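Local coordinates for 4,5-DOPA dioxygenase extradiol (Escherichia coli, PDB 2PW6), which opens the aromatic ring of L-DOPA between carbons 4 and 5 in vitro, using a bound metal and dioxygen, though its physiological substrate is unknown, at residues S55-T60 against G118-S123; Y85-P90 against G122-L127. All blocks are in the same frame, centred on the assembly; numbering follows the deposited sequence.

Contact 1 of 2, residues S55-T60 against G118-S123. With ZN (zinc ion), chain C; ZN (zinc ion), chain B.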
loop_
_atom_site.group_PDB
_atom_site.type_symbol
_atom_site.label_atom_id
_atom_site.label_comp_id
_atom_site.label_asym_id
_atom_site.label_seq_id
_atom_site.Cartn_x
_atom_site.Cartn_y
_atom_site.Cartn_z
ATOM N N SER A 55 -8.087 -7.467 7.632
ATOM C CA SER A 55 -7.167 -7.480 6.475
ATOM C C SER A 55 -5.830 -8.073 6.810
ATOM O O SER A 55 -5.301 -7.788 7.877
ATOM C CB SER A 55 -6.896 -6.078 5.975
ATOM O OG SER A 55 -5.989 -6.088 4.895
ATOM N N ALA A 56 -5.260 -8.841 5.856
ATOM C CA ALA A 56 -3.830 -9.261 5.846
ATOM C C ALA A 56 -2.890 -8.149 6.240
ATOM O O ALA A 56 -1.875 -8.345 6.905
ATOM C CB ALA A 56 -3.440 -9.748 4.422
ATOM N N HIS A 57 -3.203 -6.968 5.771
ATOM C CA HIS A 57 -2.327 -5.841 5.939
ATOM C C HIS A 57 -2.450 -5.089 7.299
ATOM O O HIS A 57 -1.749 -4.147 7.500
ATOM C CB HIS A 57 -2.525 -4.893 4.759
ATOM C CG HIS A 57 -2.119 -5.472 3.437
ATOM N ND1 HIS A 57 -0.869 -5.261 2.899
ATOM C CD2 HIS A 57 -2.794 -6.242 2.543
ATOM C CE1 HIS A 57 -0.788 -5.872 1.731
ATOM N NE2 HIS A 57 -1.940 -6.483 1.491
ATOM N N TRP A 58 -3.303 -5.518 8.223
ATOM C CA TRP A 58 -3.321 -4.953 9.631
ATOM C C TRP A 58 -2.812 -6.071 10.544
ATOM O O TRP A 58 -3.572 -6.811 11.143
ATOM C CB TRP A 58 -4.720 -4.430 10.062
ATOM C CG TRP A 58 -5.394 -3.489 8.993
ATOM C CD1 TRP A 58 -4.800 -2.466 8.292
ATOM C CD2 TRP A 58 -6.741 -3.527 8.546
ATOM N NE1 TRP A 58 -5.693 -1.875 7.418
ATOM C CE2 TRP A 58 -6.897 -2.508 7.570
ATOM C CE3 TRP A 58 -7.854 -4.292 8.905
ATOM C CZ2 TRP A 58 -8.119 -2.261 6.936
ATOM C CZ3 TRP A 58 -9.072 -4.038 8.275
ATOM C CH2 TRP A 58 -9.191 -3.036 7.307
ATOM N N PHE A 59 -1.485 -6.210 10.568
ATOM C CA PHE A 59 -0.766 -7.328 11.209
ATOM C C PHE A 59 0.163 -6.663 12.239
ATOM O O PHE A 59 1.166 -6.049 11.875
ATOM C CB PHE A 59 0.019 -8.089 10.130
ATOM C CG PHE A 59 0.580 -9.439 10.554
ATOM C CD1 PHE A 59 -0.213 -10.393 11.158
ATOM C CD2 PHE A 59 1.914 -9.791 10.213
ATOM C CE1 PHE A 59 0.286 -11.678 11.500
ATOM C CE2 PHE A 59 2.441 -11.098 10.545
ATOM C CZ PHE A 59 1.626 -12.033 11.189
ATOM N N THR A 60 -0.218 -6.740 13.513
ATOM C CA THR A 60 0.312 -5.846 14.564
ATOM C C THR A 60 0.735 -6.733 15.720
ATOM O O THR A 60 0.240 -7.813 15.820
ATOM C CB THR A 60 -0.850 -4.888 15.109
ATOM O OG1 THR A 60 -1.967 -5.688 15.542
ATOM C CG2 THR A 60 -1.326 -3.921 14.042
ATOM N N GLY A 118 -5.735 3.215 7.139
ATOM C CA GLY A 118 -5.875 3.124 5.684
ATOM C C GLY A 118 -6.192 1.696 5.242
ATOM O O GLY A 118 -5.739 0.715 5.848
ATOM N N PHE A 119 -7.011 1.578 4.200
ATOM C CA PHE A 119 -7.315 0.294 3.591
ATOM C C PHE A 119 -6.230 -0.032 2.567
ATOM O O PHE A 119 -5.923 0.793 1.712
ATOM C CB PHE A 119 -8.687 0.341 2.903
ATOM C CG PHE A 119 -9.851 0.397 3.861
ATOM C CD1 PHE A 119 -10.453 -0.772 4.315
ATOM C CD2 PHE A 119 -10.333 1.615 4.320
ATOM C CE1 PHE A 119 -11.521 -0.739 5.199
ATOM C CE2 PHE A 119 -11.411 1.665 5.227
ATOM C CZ PHE A 119 -11.992 0.483 5.661
ATOM N N ASP A 120 -5.636 -1.216 2.664
ATOM C CA ASP A 120 -4.818 -1.732 1.545
ATOM C C ASP A 120 -5.585 -1.749 0.200
ATOM O O ASP A 120 -6.806 -1.878 0.189
ATOM C CB ASP A 120 -4.309 -3.133 1.880
ATOM C CG ASP A 120 -5.396 -4.059 2.268
ATOM O OD1 ASP A 120 -5.889 -3.993 3.408
ATOM O OD2 ASP A 120 -5.751 -4.916 1.463
ATOM N N HIS A 121 -4.871 -1.636 -0.922
ATOM C CA HIS A 121 -5.511 -1.673 -2.242
ATOM C C HIS A 121 -6.443 -2.854 -2.469
ATOM O O HIS A 121 -7.525 -2.704 -3.071
ATOM C CB HIS A 121 -4.494 -1.650 -3.372
ATOM C CG HIS A 121 -4.338 -0.307 -3.988
ATOM N ND1 HIS A 121 -3.236 0.486 -3.762
ATOM C CD2 HIS A 121 -5.162 0.405 -4.802
ATOM C CE1 HIS A 121 -3.368 1.617 -4.442
ATOM N NE2 HIS A 121 -4.536 1.600 -5.064
ATOM N N GLY A 122 -6.008 -4.019 -2.004
ATOM C CA GLY A 122 -6.774 -5.246 -2.138
ATOM C C GLY A 122 -8.087 -5.208 -1.381
ATOM O O GLY A 122 -9.103 -5.675 -1.893
ATOM N N SER A 123 -8.051 -4.693 -0.146
ATOM C CA SER A 123 -9.233 -4.630 0.717
ATOM C C SER A 123 -10.215 -3.600 0.210
ATOM O O SER A 123 -11.404 -3.847 0.125
ATOM C CB SER A 123 -8.843 -4.282 2.156
ATOM O OG SER A 123 -8.366 -5.442 2.812
HETATM ZN ZN ZN C . -1.028 -0.282 -2.826
HETATM ZN ZN ZN B . -2.439 -8.178 0.041
#
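Asp120 lays its CB over one face of the His57 imidazole, a CH-pi contact 3.8 Å from the ring centroid, with ring and carboxylate planes 24° apart. His57 NE2 binds a zinc ion at 2.3 Å, together with His22 and His234 of the same chain. Beside the ring, Ser55 OG donates to Asp120 OD1 (2.6 Å), coming from above the carboxylate plane, and accepts from His57 N in an ST turn. With CG between its backbone N and carbonyl carbon (chi1 53°), Asp120 has its carboxylate beside both Ser55 and Ser123. Asp120 is the N-cap residue of helix 121-130: its OD2 accepts from Ser123 N at 2.8 Å, while Ser123 OG, also bonded to Ser172, meets OD1 on its syn side. The contact joins the turn that breaks strand 50-60 to the helix start at the metal centre of this LigB-family enzyme. An alanine in place of Asp120 would probably leave Ser55 OG without its acceptor and Ser123 N without its cap. Farther out, Trp58 NE1 donates to Gly118 O (3.0 Å), and the indole turns its edge to Phe119 in an offset edge-to-face pair. His121 ND1 shares another zinc ion with His121 of the second subunit.

Contact 2 of 2, residues Y85-P90 against G122-L127; sequences YDTHYP and GSWGVL. With ZN (zinc ion), chain D.
The loop after strand 63-66 packs here against one side of helix 121-130, in the catalytic LigB domain. Trp124 and Leu127, one turn apart on the helix, receive Thr87, His88 and Tyr89 of the loop. With CG anti to its backbone N (chi1 177°), Trp124 extends from the helix toward the loop, where its indole is met both over a face and at its edge. Over the face lies Thr87 CB, 3.9 Å from the centroid of the five-membered ring and close to its normal, a CH-pi contact in which the two side chains slide past each other in opposite directions. At the edge, Trp124 NE1 donates to His88 O across 2.9 Å. The acceptor lies almost in the indole plane, but the donor sits above the plane of the His88 carbonyl, with a C=O...donor angle of 111°. Next along the loop, Tyr89 CB touches Trp124 CD1 at 3.7 Å. The Tyr89 ring then crosses Leu127 at about a right angle, with Leu127 CB over one face, displaced toward the rim and 3.7 Å from Tyr89 CZ. Tyr89 OH is hydrogen-bonded to Tyr131 O, while Met138 of strand 138-144 touches both Tyr89 and Leu127. Thr87 OG1 is likewise occupied, bonding to Phe119 O. Just before Thr87, Asp86 OD2 lies 1.5 Å from a zinc ion held by histidines of the second subunit, an implausibly short distance that leaves this bond doubtful. The interface is therefore mostly apolar, with one hydrogen bond from the indole to the loop backbone. That bond satisfies the N-H of a buried tryptophan, and because it ends on a main-chain carbonyl it probably does not depend on the chemical nature of the His88 side chain, whose CB points away from the helix.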
loop_
_atom_site.group_PDB
_atom_site.type_symbol
_atom_site.label_atom_id
_atom_site.label_comp_id
_atom_site.label_asym_id
_atom_site.label_seq_id
_atom_site.Cartn_x
_atom_site.Cartn_y
_atom_site.Cartn_z
ATOM N N TYR A 85 -1.546 4.295 2.475
ATOM C CA TYR A 85 -2.201 3.700 1.273
ATOM C C TYR A 85 -2.861 4.725 0.374
ATOM O O TYR A 85 -3.492 5.685 0.852
ATOM C CB TYR A 85 -3.188 2.576 1.604
ATOM C CG TYR A 85 -2.559 1.406 2.276
ATOM C CD1 TYR A 85 -1.651 0.578 1.594
ATOM C CD2 TYR A 85 -2.824 1.144 3.619
ATOM C CE1 TYR A 85 -1.043 -0.490 2.243
ATOM C CE2 TYR A 85 -2.231 0.058 4.274
ATOM C CZ TYR A 85 -1.324 -0.743 3.586
ATOM O OH TYR A 85 -0.745 -1.797 4.260
ATOM N N ASP A 86 -2.660 4.543 -0.932
ATOM C CA ASP A 86 -3.088 5.557 -1.929
ATOM C C ASP A 86 -4.590 5.255 -2.255
ATOM O O ASP A 86 -4.991 5.125 -3.401
ATOM C CB ASP A 86 -2.075 5.669 -3.129
ATOM C CG ASP A 86 -0.907 6.686 -2.846
ATOM O OD1 ASP A 86 -1.259 7.619 -2.085
ATOM O OD2 ASP A 86 0.328 6.613 -3.329
ATOM N N THR A 87 -5.394 5.145 -1.191
ATOM C CA THR A 87 -6.820 4.718 -1.228
ATOM C C THR A 87 -7.806 5.611 -0.374
ATOM O O THR A 87 -7.396 6.421 0.455
ATOM C CB THR A 87 -7.003 3.197 -0.844
ATOM O OG1 THR A 87 -6.870 3.013 0.574
ATOM C CG2 THR A 87 -5.987 2.293 -1.572
ATOM N N HIS A 88 -9.103 5.451 -0.582
ATOM C CA HIS A 88 -10.105 6.225 0.182
ATOM C C HIS A 88 -11.435 5.472 0.215
ATOM O O HIS A 88 -12.053 5.237 -0.815
ATOM C CB HIS A 88 -10.267 7.644 -0.392
ATOM C CG HIS A 88 -11.238 8.504 0.360
ATOM N ND1 HIS A 88 -11.013 8.940 1.654
ATOM C CD2 HIS A 88 -12.434 9.027 -0.014
ATOM C CE1 HIS A 88 -12.028 9.692 2.040
ATOM N NE2 HIS A 88 -12.900 9.760 1.046
ATOM N N TYR A 89 -11.824 5.033 1.408
ATOM C CA TYR A 89 -13.078 4.337 1.593
ATOM C C TYR A 89 -13.765 4.904 2.837
ATOM O O TYR A 89 -13.519 4.419 3.960
ATOM C CB TYR A 89 -12.888 2.822 1.702
ATOM C CG TYR A 89 -14.191 2.056 1.585
ATOM C CD1 TYR A 89 -14.835 1.912 0.344
ATOM C CD2 TYR A 89 -14.803 1.486 2.723
ATOM C CE1 TYR A 89 -16.045 1.213 0.245
ATOM C CE2 TYR A 89 -16.023 0.790 2.623
ATOM C CZ TYR A 89 -16.635 0.658 1.378
ATOM O OH TYR A 89 -17.832 -0.047 1.268
ATOM N N PRO A 90 -14.637 5.933 2.633
ATOM C CA PRO A 90 -15.197 6.750 3.729
ATOM C C PRO A 90 -16.459 6.134 4.341
ATOM O O PRO A 90 -17.507 6.785 4.401
ATOM C CB PRO A 90 -15.519 8.074 3.045
ATOM C CG PRO A 90 -15.830 7.691 1.596
ATOM C CD PRO A 90 -15.159 6.347 1.313
ATOM N N GLY A 122 -6.008 -4.019 -2.004
ATOM C CA GLY A 122 -6.774 -5.246 -2.138
ATOM C C GLY A 122 -8.087 -5.208 -1.381
ATOM O O GLY A 122 -9.103 -5.675 -1.893
ATOM N N SER A 123 -8.051 -4.693 -0.146
ATOM C CA SER A 123 -9.233 -4.630 0.717
ATOM C C SER A 123 -10.215 -3.600 0.210
ATOM O O SER A 123 -11.404 -3.847 0.125
ATOM C CB SER A 123 -8.843 -4.282 2.156
ATOM O OG SER A 123 -8.366 -5.442 2.812
ATOM N N TRP A 124 -9.668 -2.436 -0.107
ATOM C CA TRP A 124 -10.371 -1.350 -0.760
ATOM C C TRP A 124 -11.016 -1.791 -2.080
ATOM O O TRP A 124 -12.107 -1.357 -2.400
ATOM C CB TRP A 124 -9.386 -0.210 -0.974
ATOM C CG TRP A 124 -9.936 0.959 -1.704
ATOM C CD1 TRP A 124 -10.658 1.992 -1.180
ATOM C CD2 TRP A 124 -9.787 1.234 -3.090
ATOM N NE1 TRP A 124 -10.983 2.892 -2.166
ATOM C CE2 TRP A 124 -10.467 2.448 -3.351
ATOM C CE3 TRP A 124 -9.159 0.562 -4.151
ATOM C CZ2 TRP A 124 -10.526 3.020 -4.623
ATOM C CZ3 TRP A 124 -9.223 1.121 -5.421
ATOM C CH2 TRP A 124 -9.907 2.348 -5.648
ATOM N N GLY A 125 -10.325 -2.664 -2.818
ATOM C CA GLY A 125 -10.792 -3.227 -4.062
ATOM C C GLY A 125 -11.988 -4.124 -3.843
ATOM O O GLY A 125 -12.955 -4.094 -4.630
ATOM N N VAL A 126 -11.943 -4.925 -2.781
ATOM C CA VAL A 126 -13.105 -5.758 -2.430
ATOM C C VAL A 126 -14.299 -4.926 -1.955
ATOM O O VAL A 126 -15.424 -5.174 -2.367
ATOM C CB VAL A 126 -12.780 -6.843 -1.395
ATOM C CG1 VAL A 126 -14.070 -7.440 -0.807
ATOM C CG2 VAL A 126 -11.911 -7.943 -2.028
ATOM N N LEU A 127 -14.046 -3.940 -1.102
ATOM C CA LEU A 127 -15.099 -3.120 -0.530
ATOM C C LEU A 127 -15.745 -2.149 -1.539
ATOM O O LEU A 127 -16.956 -1.983 -1.520
ATOM C CB LEU A 127 -14.595 -2.369 0.714
ATOM C CG LEU A 127 -14.247 -3.221 1.941
ATOM C CD1 LEU A 127 -13.554 -2.384 2.949
ATOM C CD2 LEU A 127 -15.462 -3.909 2.573
HETATM ZN ZN ZN D . 1.273 7.817 -3.177
#

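Both contacts are largely buried and use helix 121-130, sharing Gly122 and Ser123, but they engage different parts of it. Contact 1 reaches the N-terminal end from strand 50-60 of the central sheet, nearer the centre of the chain, and is polar around a carboxylate beside a metal ligand. Contact 2 lies farther out, where an irregular loop covers the next turn mainly through CH-pi and apolar packing. Their centres are 9 Å apart, and they meet where Phe119 packs on Leu127 and His57 CB on Tyr85 OH. Both also touch zinc ions between the two copies in this assembly: His57 and His121 are ligands from contact 1, whereas the part of Asp86 from contact 2 is uncertain.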